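Local coordinates for protein giardin subunit alpha-1 (Giardia intestinalis, PDB 4EVF) that binds calcium ions and, in a calcium-dependent manner, membrane phospholipids such as phosphatidylserine, as an annexin involved in the parasite's attachment to the intestinal mucosa, at residues 6-11 with 44-49; 12-17 with 21-26; 254-259 with 290-295; 274-279 with 283-288. All coordinates share one frame; numbering follows the deposited sequence.

Contact 1. Residues 6-11 with 44-49; sequences DIANEL and ASYGKE
Tyr46, in the last turn of helix 32-46, reaches across to the backbone of helix 4-16 at Ala8 and Asn9, and its ring supplies nearly all of this small contact. The apolar part lies along one ring edge. CE1 of Tyr46 stands 4.4 Å from the methyl carbon CB of Ala8, a side chain short enough to let the ring come up to the helix. The ring then meets the peptide edge on: Ala8 O lies near the ring plane, 3.8 Å from Tyr46 CE1. Further out the phenol oxygen takes over, with Tyr46 OH resting 3.2 Å from Asn9 CA. With its CG anti to the carbonyl carbon (chi1 -52°), Tyr46 extends toward helix 4-16, while CB of its own neighbour Ser45 covers one ring face over the centre. An aromatic with a polar end suits this margin, since the ring carbons pack on Ala8 while the hydroxyl lies at the partly exposed end of the contact. Gly47 follows at once with positive phi, a conformation glycine adopts readily, and turns the chain out of the helix. Both helices fall in the predicted first annexin repeat, and the contact is a peripheral helix-helix join of that all-helical fold.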
# COMPACT_ATOMS: atom_id res chain seq x y z
N ASP A 6 19.49 -10.32 -20.41
CA ASP A 6 18.51 -10.83 -21.35
C ASP A 6 17.10 -10.30 -21.07
O ASP A 6 16.37 -9.96 -22.01
CB ASP A 6 18.53 -12.35 -21.40
CG ASP A 6 19.75 -12.89 -22.12
OD1 ASP A 6 20.15 -12.31 -23.15
OD2 ASP A 6 20.32 -13.89 -21.64
N ILE A 7 16.73 -10.22 -19.79
CA ILE A 7 15.48 -9.55 -19.40
C ILE A 7 15.50 -8.09 -19.83
O ILE A 7 14.48 -7.55 -20.28
CB ILE A 7 15.26 -9.59 -17.88
CG1 ILE A 7 15.41 -11.02 -17.36
CG2 ILE A 7 13.90 -8.99 -17.51
CD1 ILE A 7 15.53 -11.08 -15.85
N ALA A 8 16.64 -7.43 -19.66
CA ALA A 8 16.74 -6.04 -20.08
C ALA A 8 16.48 -5.93 -21.58
O ALA A 8 15.88 -4.96 -22.05
CB ALA A 8 18.10 -5.45 -19.71
N ASN A 9 16.94 -6.93 -22.34
CA ASN A 9 16.67 -6.95 -23.78
C ASN A 9 15.18 -7.15 -24.10
O ASN A 9 14.63 -6.49 -24.98
CB ASN A 9 17.51 -8.02 -24.51
CG ASN A 9 17.31 -7.98 -26.02
OD1 ASN A 9 16.56 -8.77 -26.59
ND2 ASN A 9 17.96 -7.02 -26.68
N GLU A 10 14.54 -8.08 -23.39
CA GLU A 10 13.09 -8.25 -23.52
C GLU A 10 12.40 -6.91 -23.35
O GLU A 10 11.55 -6.50 -24.16
CB GLU A 10 12.54 -9.20 -22.46
CG GLU A 10 13.00 -10.64 -22.59
CD GLU A 10 12.35 -11.53 -21.55
OE1 GLU A 10 11.11 -11.70 -21.59
OE2 GLU A 10 13.09 -12.03 -20.67
N LEU A 11 12.75 -6.22 -22.28
CA LEU A 11 12.17 -4.91 -22.00
C LEU A 11 12.43 -3.89 -23.11
O LEU A 11 11.54 -3.12 -23.47
CB LEU A 11 12.66 -4.38 -20.65
CG LEU A 11 11.92 -5.01 -19.47
CD1 LEU A 11 12.71 -4.84 -18.16
CD2 LEU A 11 10.51 -4.44 -19.36
N ALA A 44 23.19 0.06 -18.07
CA ALA A 44 24.52 -0.36 -18.53
C ALA A 44 24.49 -0.71 -20.03
O ALA A 44 25.34 -0.28 -20.80
CB ALA A 44 25.02 -1.54 -17.70
N SER A 45 23.49 -1.50 -20.42
CA SER A 45 23.38 -1.99 -21.79
C SER A 45 23.07 -0.91 -22.81
O SER A 45 23.63 -0.92 -23.90
CB SER A 45 22.31 -3.07 -21.89
OG SER A 45 22.69 -4.21 -21.15
N TYR A 46 22.16 -0.01 -22.47
CA TYR A 46 21.63 0.93 -23.45
C TYR A 46 21.96 2.38 -23.14
O TYR A 46 21.71 3.27 -23.96
CB TYR A 46 20.11 0.73 -23.61
CG TYR A 46 19.73 -0.70 -23.88
CD1 TYR A 46 19.06 -1.46 -22.94
CD2 TYR A 46 20.08 -1.31 -25.09
CE1 TYR A 46 18.73 -2.78 -23.19
CE2 TYR A 46 19.75 -2.63 -25.34
CZ TYR A 46 19.07 -3.36 -24.38
OH TYR A 46 18.73 -4.68 -24.61
N GLY A 47 22.54 2.63 -21.97
CA GLY A 47 22.98 3.96 -21.61
C GLY A 47 21.84 4.94 -21.38
O GLY A 47 22.02 6.16 -21.45
N LYS A 48 20.66 4.40 -21.10
CA LYS A 48 19.49 5.22 -20.78
C LYS A 48 18.77 4.60 -19.60
O LYS A 48 18.72 3.39 -19.47
CB LYS A 48 18.52 5.31 -21.98
CG LYS A 48 18.97 6.25 -23.10
CD LYS A 48 17.91 6.39 -24.19
CE LYS A 48 18.14 5.44 -25.38
NZ LYS A 48 18.03 3.99 -25.05
N GLU A 49 18.20 5.43 -18.73
CA GLU A 49 17.46 4.91 -17.59
C GLU A 49 16.12 4.29 -18.03
O GLU A 49 15.38 4.88 -18.83
CB GLU A 49 17.23 6.01 -16.57
CG GLU A 49 17.19 5.50 -15.15
CD GLU A 49 18.48 5.80 -14.39
OE1 GLU A 49 19.55 5.86 -15.04
OE2 GLU A 49 18.40 5.98 -13.16

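Contact 2. Residues 12-17 with 21-26; sequences KQAIDA and VQIAFI
Ala14 of helix 4-16 directs its methyl group toward helix 20-28 and is met there by three side chains. The nearest is Gln22, whose CG lies 3.6 Å from Ala14 CB. Ile23 follows, with CG1 3.9 Å from the same methyl carbon, and Ile26 adds its CD1 tip at 4.3 Å from Ala14 CB. A residue this small suits the place where the chains come closest, the CA atoms of Ala14 and Ile23 being only 6.0 Å apart. Beside it Ile15 CG1 touches Ile23 CD1 at 4.0 Å, the two branched chains crossing at about a right angle and widening the apolar surface. Gln22 serves here through its methylene carbons: CG is anti to the backbone N (chi1 -180°), and a bend at chi2 (58°) then carries the amide away from the methyl. The helices, joined by a short link, form a nearly antiparallel hairpin, the axes 9.0 Å apart at 156°. Asp19 OD1 accepts a weak hydrogen bond from the backbone N of Gln22. Ile26 continues the same interface onto Ile7, Glu10 and Leu11. Other helices flank the hairpin: Ile15 packs on helix 50-57 and on Tyr42 of helix 32-46, and Val21 and Ala24 on helix 284-292.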
# COMPACT_ATOMS: atom_id res chain seq x y z
N LYS A 12 13.64 -3.90 -23.65
CA LYS A 12 14.01 -3.00 -24.74
C LYS A 12 13.06 -3.15 -25.93
O LYS A 12 12.59 -2.17 -26.52
CB LYS A 12 15.44 -3.29 -25.20
CG LYS A 12 15.94 -2.38 -26.30
CD LYS A 12 16.22 -0.98 -25.78
CE LYS A 12 16.67 -0.03 -26.88
NZ LYS A 12 16.74 1.38 -26.38
N GLN A 13 12.79 -4.40 -26.29
CA GLN A 13 11.97 -4.68 -27.45
C GLN A 13 10.48 -4.41 -27.19
O GLN A 13 9.74 -4.08 -28.12
CB GLN A 13 12.20 -6.12 -27.91
CG GLN A 13 13.50 -6.28 -28.67
CD GLN A 13 14.03 -7.69 -28.63
OE1 GLN A 13 13.56 -8.52 -27.86
NE2 GLN A 13 15.03 -7.96 -29.46
N ALA A 14 10.06 -4.54 -25.93
CA ALA A 14 8.67 -4.26 -25.58
C ALA A 14 8.46 -2.76 -25.64
O ALA A 14 7.41 -2.28 -26.07
CB ALA A 14 8.34 -4.81 -24.19
N ILE A 15 9.48 -2.01 -25.22
CA ILE A 15 9.42 -0.55 -25.19
C ILE A 15 9.43 -0.01 -26.60
O ILE A 15 8.70 0.93 -26.93
CB ILE A 15 10.60 0.04 -24.40
CG1 ILE A 15 10.48 -0.27 -22.91
CG2 ILE A 15 10.68 1.54 -24.60
CD1 ILE A 15 11.64 0.27 -22.07
N ASP A 16 10.27 -0.61 -27.44
CA ASP A 16 10.31 -0.28 -28.85
C ASP A 16 8.96 -0.58 -29.51
O ASP A 16 8.48 0.18 -30.34
CB ASP A 16 11.41 -1.08 -29.56
CG ASP A 16 12.80 -0.59 -29.21
OD1 ASP A 16 12.96 0.61 -28.90
OD2 ASP A 16 13.75 -1.41 -29.27
N ALA A 17 8.37 -1.71 -29.13
CA ALA A 17 7.06 -2.08 -29.66
C ALA A 17 5.96 -1.24 -29.04
O ALA A 17 4.82 -1.26 -29.51
CB ALA A 17 6.80 -3.56 -29.41
N VAL A 21 1.10 -3.91 -22.20
CA VAL A 21 0.83 -5.13 -21.46
C VAL A 21 2.09 -5.98 -21.34
O VAL A 21 2.32 -6.63 -20.32
CB VAL A 21 -0.33 -5.94 -22.08
CG1 VAL A 21 -0.52 -7.24 -21.32
CG2 VAL A 21 -1.62 -5.14 -22.06
N GLN A 22 2.92 -5.97 -22.38
CA GLN A 22 4.17 -6.73 -22.34
C GLN A 22 5.15 -6.18 -21.31
O GLN A 22 5.84 -6.95 -20.62
CB GLN A 22 4.82 -6.80 -23.73
CG GLN A 22 6.12 -7.59 -23.77
CD GLN A 22 5.96 -9.03 -23.30
OE1 GLN A 22 4.85 -9.52 -23.10
NE2 GLN A 22 7.09 -9.72 -23.11
N ILE A 23 5.23 -4.86 -21.18
CA ILE A 23 6.06 -4.28 -20.13
C ILE A 23 5.50 -4.65 -18.76
O ILE A 23 6.24 -5.03 -17.86
CB ILE A 23 6.16 -2.75 -20.27
CG1 ILE A 23 6.83 -2.39 -21.60
CG2 ILE A 23 6.88 -2.14 -19.07
CD1 ILE A 23 6.64 -0.94 -22.00
N ALA A 24 4.18 -4.55 -18.63
CA ALA A 24 3.51 -4.95 -17.40
C ALA A 24 3.76 -6.42 -17.11
O ALA A 24 4.00 -6.80 -15.96
CB ALA A 24 1.99 -4.66 -17.49
N PHE A 25 3.73 -7.25 -18.14
CA PHE A 25 3.91 -8.68 -17.92
C PHE A 25 5.31 -9.01 -17.40
O PHE A 25 5.47 -9.82 -16.48
CB PHE A 25 3.62 -9.50 -19.18
CG PHE A 25 3.90 -10.97 -18.99
CD1 PHE A 25 3.08 -11.74 -18.19
CD2 PHE A 25 5.01 -11.57 -19.59
CE1 PHE A 25 3.35 -13.09 -17.99
CE2 PHE A 25 5.28 -12.91 -19.40
CZ PHE A 25 4.45 -13.67 -18.60
N ILE A 26 6.31 -8.39 -18.01
CA ILE A 26 7.69 -8.58 -17.57
C ILE A 26 7.86 -8.06 -16.15
O ILE A 26 8.48 -8.72 -15.32
CB ILE A 26 8.69 -7.87 -18.50
CG1 ILE A 26 8.67 -8.50 -19.90
CG2 ILE A 26 10.09 -7.95 -17.91
CD1 ILE A 26 9.22 -7.61 -20.98

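Contact 3. Residues 254-259 with 290-295; sequences MMVDKC and TLWRVK
Val256 and Trp292 make the main apolar contact, a CH-pi interaction in which one methyl sits over the face of the indole. Val256 CG2 lies 3.8 Å from the centroid of the six-membered ring and only 9° off its normal, so the methyl stands almost squarely above the ring. With chi1 at 70°, Val256 holds CG2 anti to its backbone N and accepts CG1 between N and the carbonyl carbon, the less favoured site. The same CG2 also approaches CB of Leu291 at 4.3 Å. A compact branched residue fits well here, offering a methyl to a flat surface without a long chain to fold away. Cys259 CB packs at the CZ3-CH2 end of the same ring, 3.9 Å from Trp292 CZ3.

Polar backbone atoms supply a second kind of contact. The carbonyl Cys259 O lies in the indole plane at its edge, 3.6 Å from CZ3 of Trp292, where the ring hydrogens carry slight positive charge. Leu291 O comes within 3.2 Å of Val256 CG2, a close van der Waals approach. The buried indole N-H is satisfied from the side of helix 245-255, where Thr252 OG1 accepts a hydrogen bond from Trp292 NE1; this bond helps fix the ring's rotation.

Helix 284-292 finishes in a Schellman motif: Arg293 has positive phi, and two bonds run back into the last turn, one of them from Arg293 N to Thr290 O at 3.1 Å. The helix so ended packs its tryptophan on residues 256-259, which follow on from helix 245-255, a buried contact within the predicted fourth annexin repeat.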
# COMPACT_ATOMS: atom_id res chain seq x y z
N MET A 254 4.12 0.50 -5.88
CA MET A 254 4.95 0.36 -4.68
C MET A 254 4.98 -1.05 -4.11
O MET A 254 5.96 -1.44 -3.48
CB MET A 254 4.44 1.28 -3.57
CG MET A 254 4.71 2.76 -3.77
SD MET A 254 4.08 3.74 -2.39
CE MET A 254 2.37 3.24 -2.30
N MET A 255 3.90 -1.81 -4.30
CA MET A 255 3.65 -2.94 -3.40
C MET A 255 3.17 -4.23 -4.04
O MET A 255 2.93 -5.22 -3.34
CB MET A 255 2.64 -2.52 -2.32
CG MET A 255 3.25 -1.74 -1.16
SD MET A 255 4.17 -2.81 -0.03
CE MET A 255 2.88 -3.30 1.13
N VAL A 256 3.02 -4.25 -5.37
CA VAL A 256 2.39 -5.39 -6.01
C VAL A 256 3.11 -6.70 -5.67
O VAL A 256 2.46 -7.69 -5.34
CB VAL A 256 2.19 -5.22 -7.54
CG1 VAL A 256 3.52 -5.26 -8.28
CG2 VAL A 256 1.26 -6.30 -8.08
N ASP A 257 4.45 -6.68 -5.71
CA ASP A 257 5.22 -7.90 -5.45
C ASP A 257 4.99 -8.48 -4.04
O ASP A 257 5.03 -9.70 -3.86
CB ASP A 257 6.72 -7.68 -5.71
CG ASP A 257 7.42 -6.89 -4.60
OD1 ASP A 257 6.79 -5.98 -4.02
OD2 ASP A 257 8.60 -7.18 -4.31
N LYS A 258 4.75 -7.61 -3.06
CA LYS A 258 4.62 -8.05 -1.67
C LYS A 258 3.18 -8.47 -1.31
O LYS A 258 2.95 -9.06 -0.26
CB LYS A 258 5.07 -6.95 -0.69
CG LYS A 258 6.45 -6.36 -0.95
CD LYS A 258 6.93 -5.55 0.25
CE LYS A 258 8.31 -4.90 0.01
NZ LYS A 258 9.18 -5.70 -0.88
N CYS A 259 2.23 -8.16 -2.18
CA CYS A 259 0.82 -8.33 -1.85
C CYS A 259 0.10 -9.27 -2.80
O CYS A 259 -1.12 -9.24 -2.89
CB CYS A 259 0.09 -6.98 -1.90
SG CYS A 259 0.66 -5.73 -0.72
N THR A 290 -2.65 -7.98 -15.37
CA THR A 290 -1.34 -8.61 -15.57
C THR A 290 -0.51 -8.54 -14.28
O THR A 290 -0.02 -9.56 -13.77
CB THR A 290 -0.56 -7.95 -16.72
OG1 THR A 290 -1.34 -7.99 -17.92
CG2 THR A 290 0.76 -8.67 -16.95
N LEU A 291 -0.38 -7.33 -13.74
CA LEU A 291 0.45 -7.10 -12.56
C LEU A 291 -0.05 -7.84 -11.32
O LEU A 291 0.76 -8.29 -10.51
CB LEU A 291 0.61 -5.61 -12.27
CG LEU A 291 1.32 -4.79 -13.36
CD1 LEU A 291 1.07 -3.29 -13.20
CD2 LEU A 291 2.83 -5.09 -13.36
N TRP A 292 -1.37 -7.98 -11.19
CA TRP A 292 -1.96 -8.62 -10.02
C TRP A 292 -2.18 -10.12 -10.22
O TRP A 292 -2.62 -10.82 -9.32
CB TRP A 292 -3.25 -7.92 -9.58
CG TRP A 292 -2.96 -6.61 -8.93
CD1 TRP A 292 -3.06 -5.37 -9.49
CD2 TRP A 292 -2.49 -6.41 -7.59
NE1 TRP A 292 -2.69 -4.41 -8.58
CE2 TRP A 292 -2.34 -5.02 -7.40
CE3 TRP A 292 -2.19 -7.28 -6.53
CZ2 TRP A 292 -1.90 -4.48 -6.20
CZ3 TRP A 292 -1.75 -6.73 -5.33
CH2 TRP A 292 -1.61 -5.34 -5.18
N ARG A 293 -1.83 -10.59 -11.41
CA ARG A 293 -1.89 -12.01 -11.76
C ARG A 293 -3.31 -12.56 -11.70
O ARG A 293 -3.55 -13.63 -11.14
CB ARG A 293 -0.93 -12.85 -10.91
CG ARG A 293 0.52 -12.61 -11.26
CD ARG A 293 1.45 -13.59 -10.52
NE ARG A 293 2.83 -13.16 -10.64
CZ ARG A 293 3.83 -13.67 -9.93
NH1 ARG A 293 3.60 -14.63 -9.04
NH2 ARG A 293 5.07 -13.22 -10.10
N VAL A 294 -4.23 -11.83 -12.29
CA VAL A 294 -5.57 -12.31 -12.39
C VAL A 294 -6.12 -12.06 -13.82
O VAL A 294 -7.16 -11.48 -13.97
CB VAL A 294 -6.50 -11.73 -11.30
CG1 VAL A 294 -5.98 -12.13 -9.96
CG2 VAL A 294 -6.58 -10.27 -11.34
N LYS A 295 -5.41 -12.55 -14.83
CA LYS A 295 -5.93 -12.57 -16.19
C LYS A 295 -7.13 -13.50 -16.26
O LYS A 295 -7.91 -13.46 -17.22
CB LYS A 295 -4.86 -13.05 -17.17
CG LYS A 295 -3.58 -12.23 -17.17
CD LYS A 295 -2.52 -12.89 -18.06
CE LYS A 295 -1.25 -12.08 -18.07
NZ LYS A 295 -1.31 -11.12 -19.22

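Contact 4. Residues 274-279 with 283-288; sequences TDIERC and RMAPIL
Ile276 leans from helix 272-279 onto Ala285 and Leu288 of helix 284-292, and the methyl CG2 does most of the touching. Its chi1 of -72° sets CG1 beside the backbone N and CG2 anti to it, directing the short branch across the gap. There CG2 lies 4.1 Å from Ala285 CB and 4.0 Å from Leu288 CB. Ile276 and Leu288 cross at about a right angle, and it is CB, the root of the leucine chain, that meets the methyl. Ala285 points the other way across the contact, its CB 3.8 Å from the carbonyl Ile276 O. Its small size lets the backbones draw near, Glu277 CA and Ala285 CA being 5.7 Å apart.

Glu277 starts out pointing away from the second helix, but a chi1 of -116°, off the staggered values, brings its end back nearer. Its charge has a long, weak ion-pair partner in Arg289. Arg278 instead turns along its own helix, where, in a salt bridge, its NH1 donates to Asp275 OD1 at 3.2 Å with a nearly straight N-H...O angle of 164°. The carboxylate oxygen lies in the guanidinium plane, although the donor approaches from above the carboxylate plane. Asp275 OD2 bonds Tyr266 OH, so both carboxylate oxygens are engaged. Pro286 suits the first turn of its helix, where a backbone N-H is not needed for the helical bonds.

The two helices form a nearly antiparallel hairpin joined by a short link. Leu288 also packs on helix 62-70 and helix 245-255, while Pro286 and Ile287 rest on helix 20-28.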
# COMPACT_ATOMS: atom_id res chain seq x y z
N THR A 274 -12.43 -9.97 -12.55
CA THR A 274 -13.70 -9.48 -13.09
C THR A 274 -13.99 -8.04 -12.70
O THR A 274 -14.42 -7.24 -13.54
CB THR A 274 -14.87 -10.37 -12.63
OG1 THR A 274 -14.72 -11.68 -13.20
CG2 THR A 274 -16.22 -9.78 -13.06
N ASP A 275 -13.75 -7.70 -11.44
CA ASP A 275 -13.99 -6.34 -10.95
C ASP A 275 -13.09 -5.29 -11.61
O ASP A 275 -13.55 -4.19 -11.94
CB ASP A 275 -13.87 -6.26 -9.42
CG ASP A 275 -15.02 -6.96 -8.71
OD1 ASP A 275 -15.97 -7.38 -9.41
OD2 ASP A 275 -14.97 -7.09 -7.47
N ILE A 276 -11.81 -5.61 -11.78
CA ILE A 276 -10.91 -4.68 -12.44
C ILE A 276 -11.36 -4.49 -13.88
O ILE A 276 -11.30 -3.38 -14.43
CB ILE A 276 -9.46 -5.18 -12.42
CG1 ILE A 276 -8.90 -5.05 -11.01
CG2 ILE A 276 -8.63 -4.40 -13.42
CD1 ILE A 276 -7.50 -5.69 -10.81
N GLU A 277 -11.81 -5.58 -14.49
CA GLU A 277 -12.28 -5.57 -15.86
C GLU A 277 -13.39 -4.54 -16.03
O GLU A 277 -13.39 -3.71 -16.94
CB GLU A 277 -12.79 -6.96 -16.23
CG GLU A 277 -12.02 -7.63 -17.32
CD GLU A 277 -12.27 -7.01 -18.67
OE1 GLU A 277 -13.42 -6.56 -18.89
OE2 GLU A 277 -11.34 -6.97 -19.50
N ARG A 278 -14.33 -4.58 -15.10
CA ARG A 278 -15.50 -3.71 -15.18
C ARG A 278 -15.16 -2.25 -14.88
O ARG A 278 -15.58 -1.35 -15.61
CB ARG A 278 -16.57 -4.20 -14.21
CG ARG A 278 -17.86 -3.43 -14.29
CD ARG A 278 -18.85 -3.90 -13.24
NE ARG A 278 -18.50 -3.40 -11.92
CZ ARG A 278 -17.94 -4.14 -10.98
NH1 ARG A 278 -17.71 -5.43 -11.22
NH2 ARG A 278 -17.64 -3.62 -9.80
N CYS A 279 -14.38 -2.04 -13.83
CA CYS A 279 -14.22 -0.71 -13.25
C CYS A 279 -13.17 0.17 -13.92
O CYS A 279 -13.23 1.39 -13.83
CB CYS A 279 -13.97 -0.83 -11.75
SG CYS A 279 -15.32 -1.72 -10.92
N ARG A 283 -7.44 0.39 -21.64
CA ARG A 283 -5.98 0.47 -21.53
C ARG A 283 -5.48 0.02 -20.15
O ARG A 283 -4.66 -0.90 -20.04
CB ARG A 283 -5.51 1.90 -21.84
CG ARG A 283 -3.99 2.10 -21.84
CD ARG A 283 -3.65 3.57 -22.00
NE ARG A 283 -2.20 3.82 -21.98
CZ ARG A 283 -1.67 5.02 -21.78
NH1 ARG A 283 -2.45 6.07 -21.57
NH2 ARG A 283 -0.35 5.18 -21.78
N MET A 284 -6.00 0.64 -19.10
CA MET A 284 -5.52 0.39 -17.74
C MET A 284 -5.81 -1.02 -17.24
O MET A 284 -4.97 -1.64 -16.59
CB MET A 284 -6.15 1.39 -16.76
CG MET A 284 -5.85 1.09 -15.30
SD MET A 284 -4.08 1.30 -14.90
CE MET A 284 -3.92 3.07 -15.08
N ALA A 285 -7.00 -1.53 -17.53
CA ALA A 285 -7.43 -2.81 -16.96
C ALA A 285 -6.50 -4.00 -17.26
O ALA A 285 -6.14 -4.75 -16.35
CB ALA A 285 -8.86 -3.13 -17.35
N PRO A 286 -6.12 -4.20 -18.54
CA PRO A 286 -5.24 -5.34 -18.81
C PRO A 286 -3.90 -5.19 -18.09
O PRO A 286 -3.30 -6.18 -17.68
CB PRO A 286 -5.06 -5.30 -20.34
CG PRO A 286 -5.52 -3.95 -20.77
CD PRO A 286 -6.56 -3.52 -19.77
N ILE A 287 -3.44 -3.96 -17.96
CA ILE A 287 -2.21 -3.70 -17.24
C ILE A 287 -2.34 -4.16 -15.79
O ILE A 287 -1.50 -4.92 -15.31
CB ILE A 287 -1.80 -2.22 -17.31
CG1 ILE A 287 -1.40 -1.85 -18.74
CG2 ILE A 287 -0.68 -1.93 -16.31
CD1 ILE A 287 -1.21 -0.36 -18.96
N LEU A 288 -3.41 -3.73 -15.12
CA LEU A 288 -3.60 -4.11 -13.72
C LEU A 288 -3.77 -5.62 -13.54
O LEU A 288 -3.13 -6.22 -12.66
CB LEU A 288 -4.77 -3.34 -13.08
CG LEU A 288 -4.66 -1.82 -12.91
CD1 LEU A 288 -5.95 -1.25 -12.26
CD2 LEU A 288 -3.41 -1.42 -12.10

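How the contacts relate
Contact 1 lies farthest from the centre of the chain and is only partly buried, resting on one tyrosine against a helix backbone; the other three are buried. Contacts 2 and 4 are alike, each a nearly antiparallel helical hairpin packed mainly by aliphatic carbon, with an alanine at the close approach. Contact 3, the nearest to the chain's centre, relies on an aromatic face instead. Contacts 1 and 2 share helix 4-16, and contacts 3 and 4 share helix 284-292; in each pair the hairpin is nested within the longer loop. Helix 20-28 packs against helix 284-292, as where Ala24 CB meets Ile287 CG2 at 4.0 Å, and so joins the predicted first and fourth repeats.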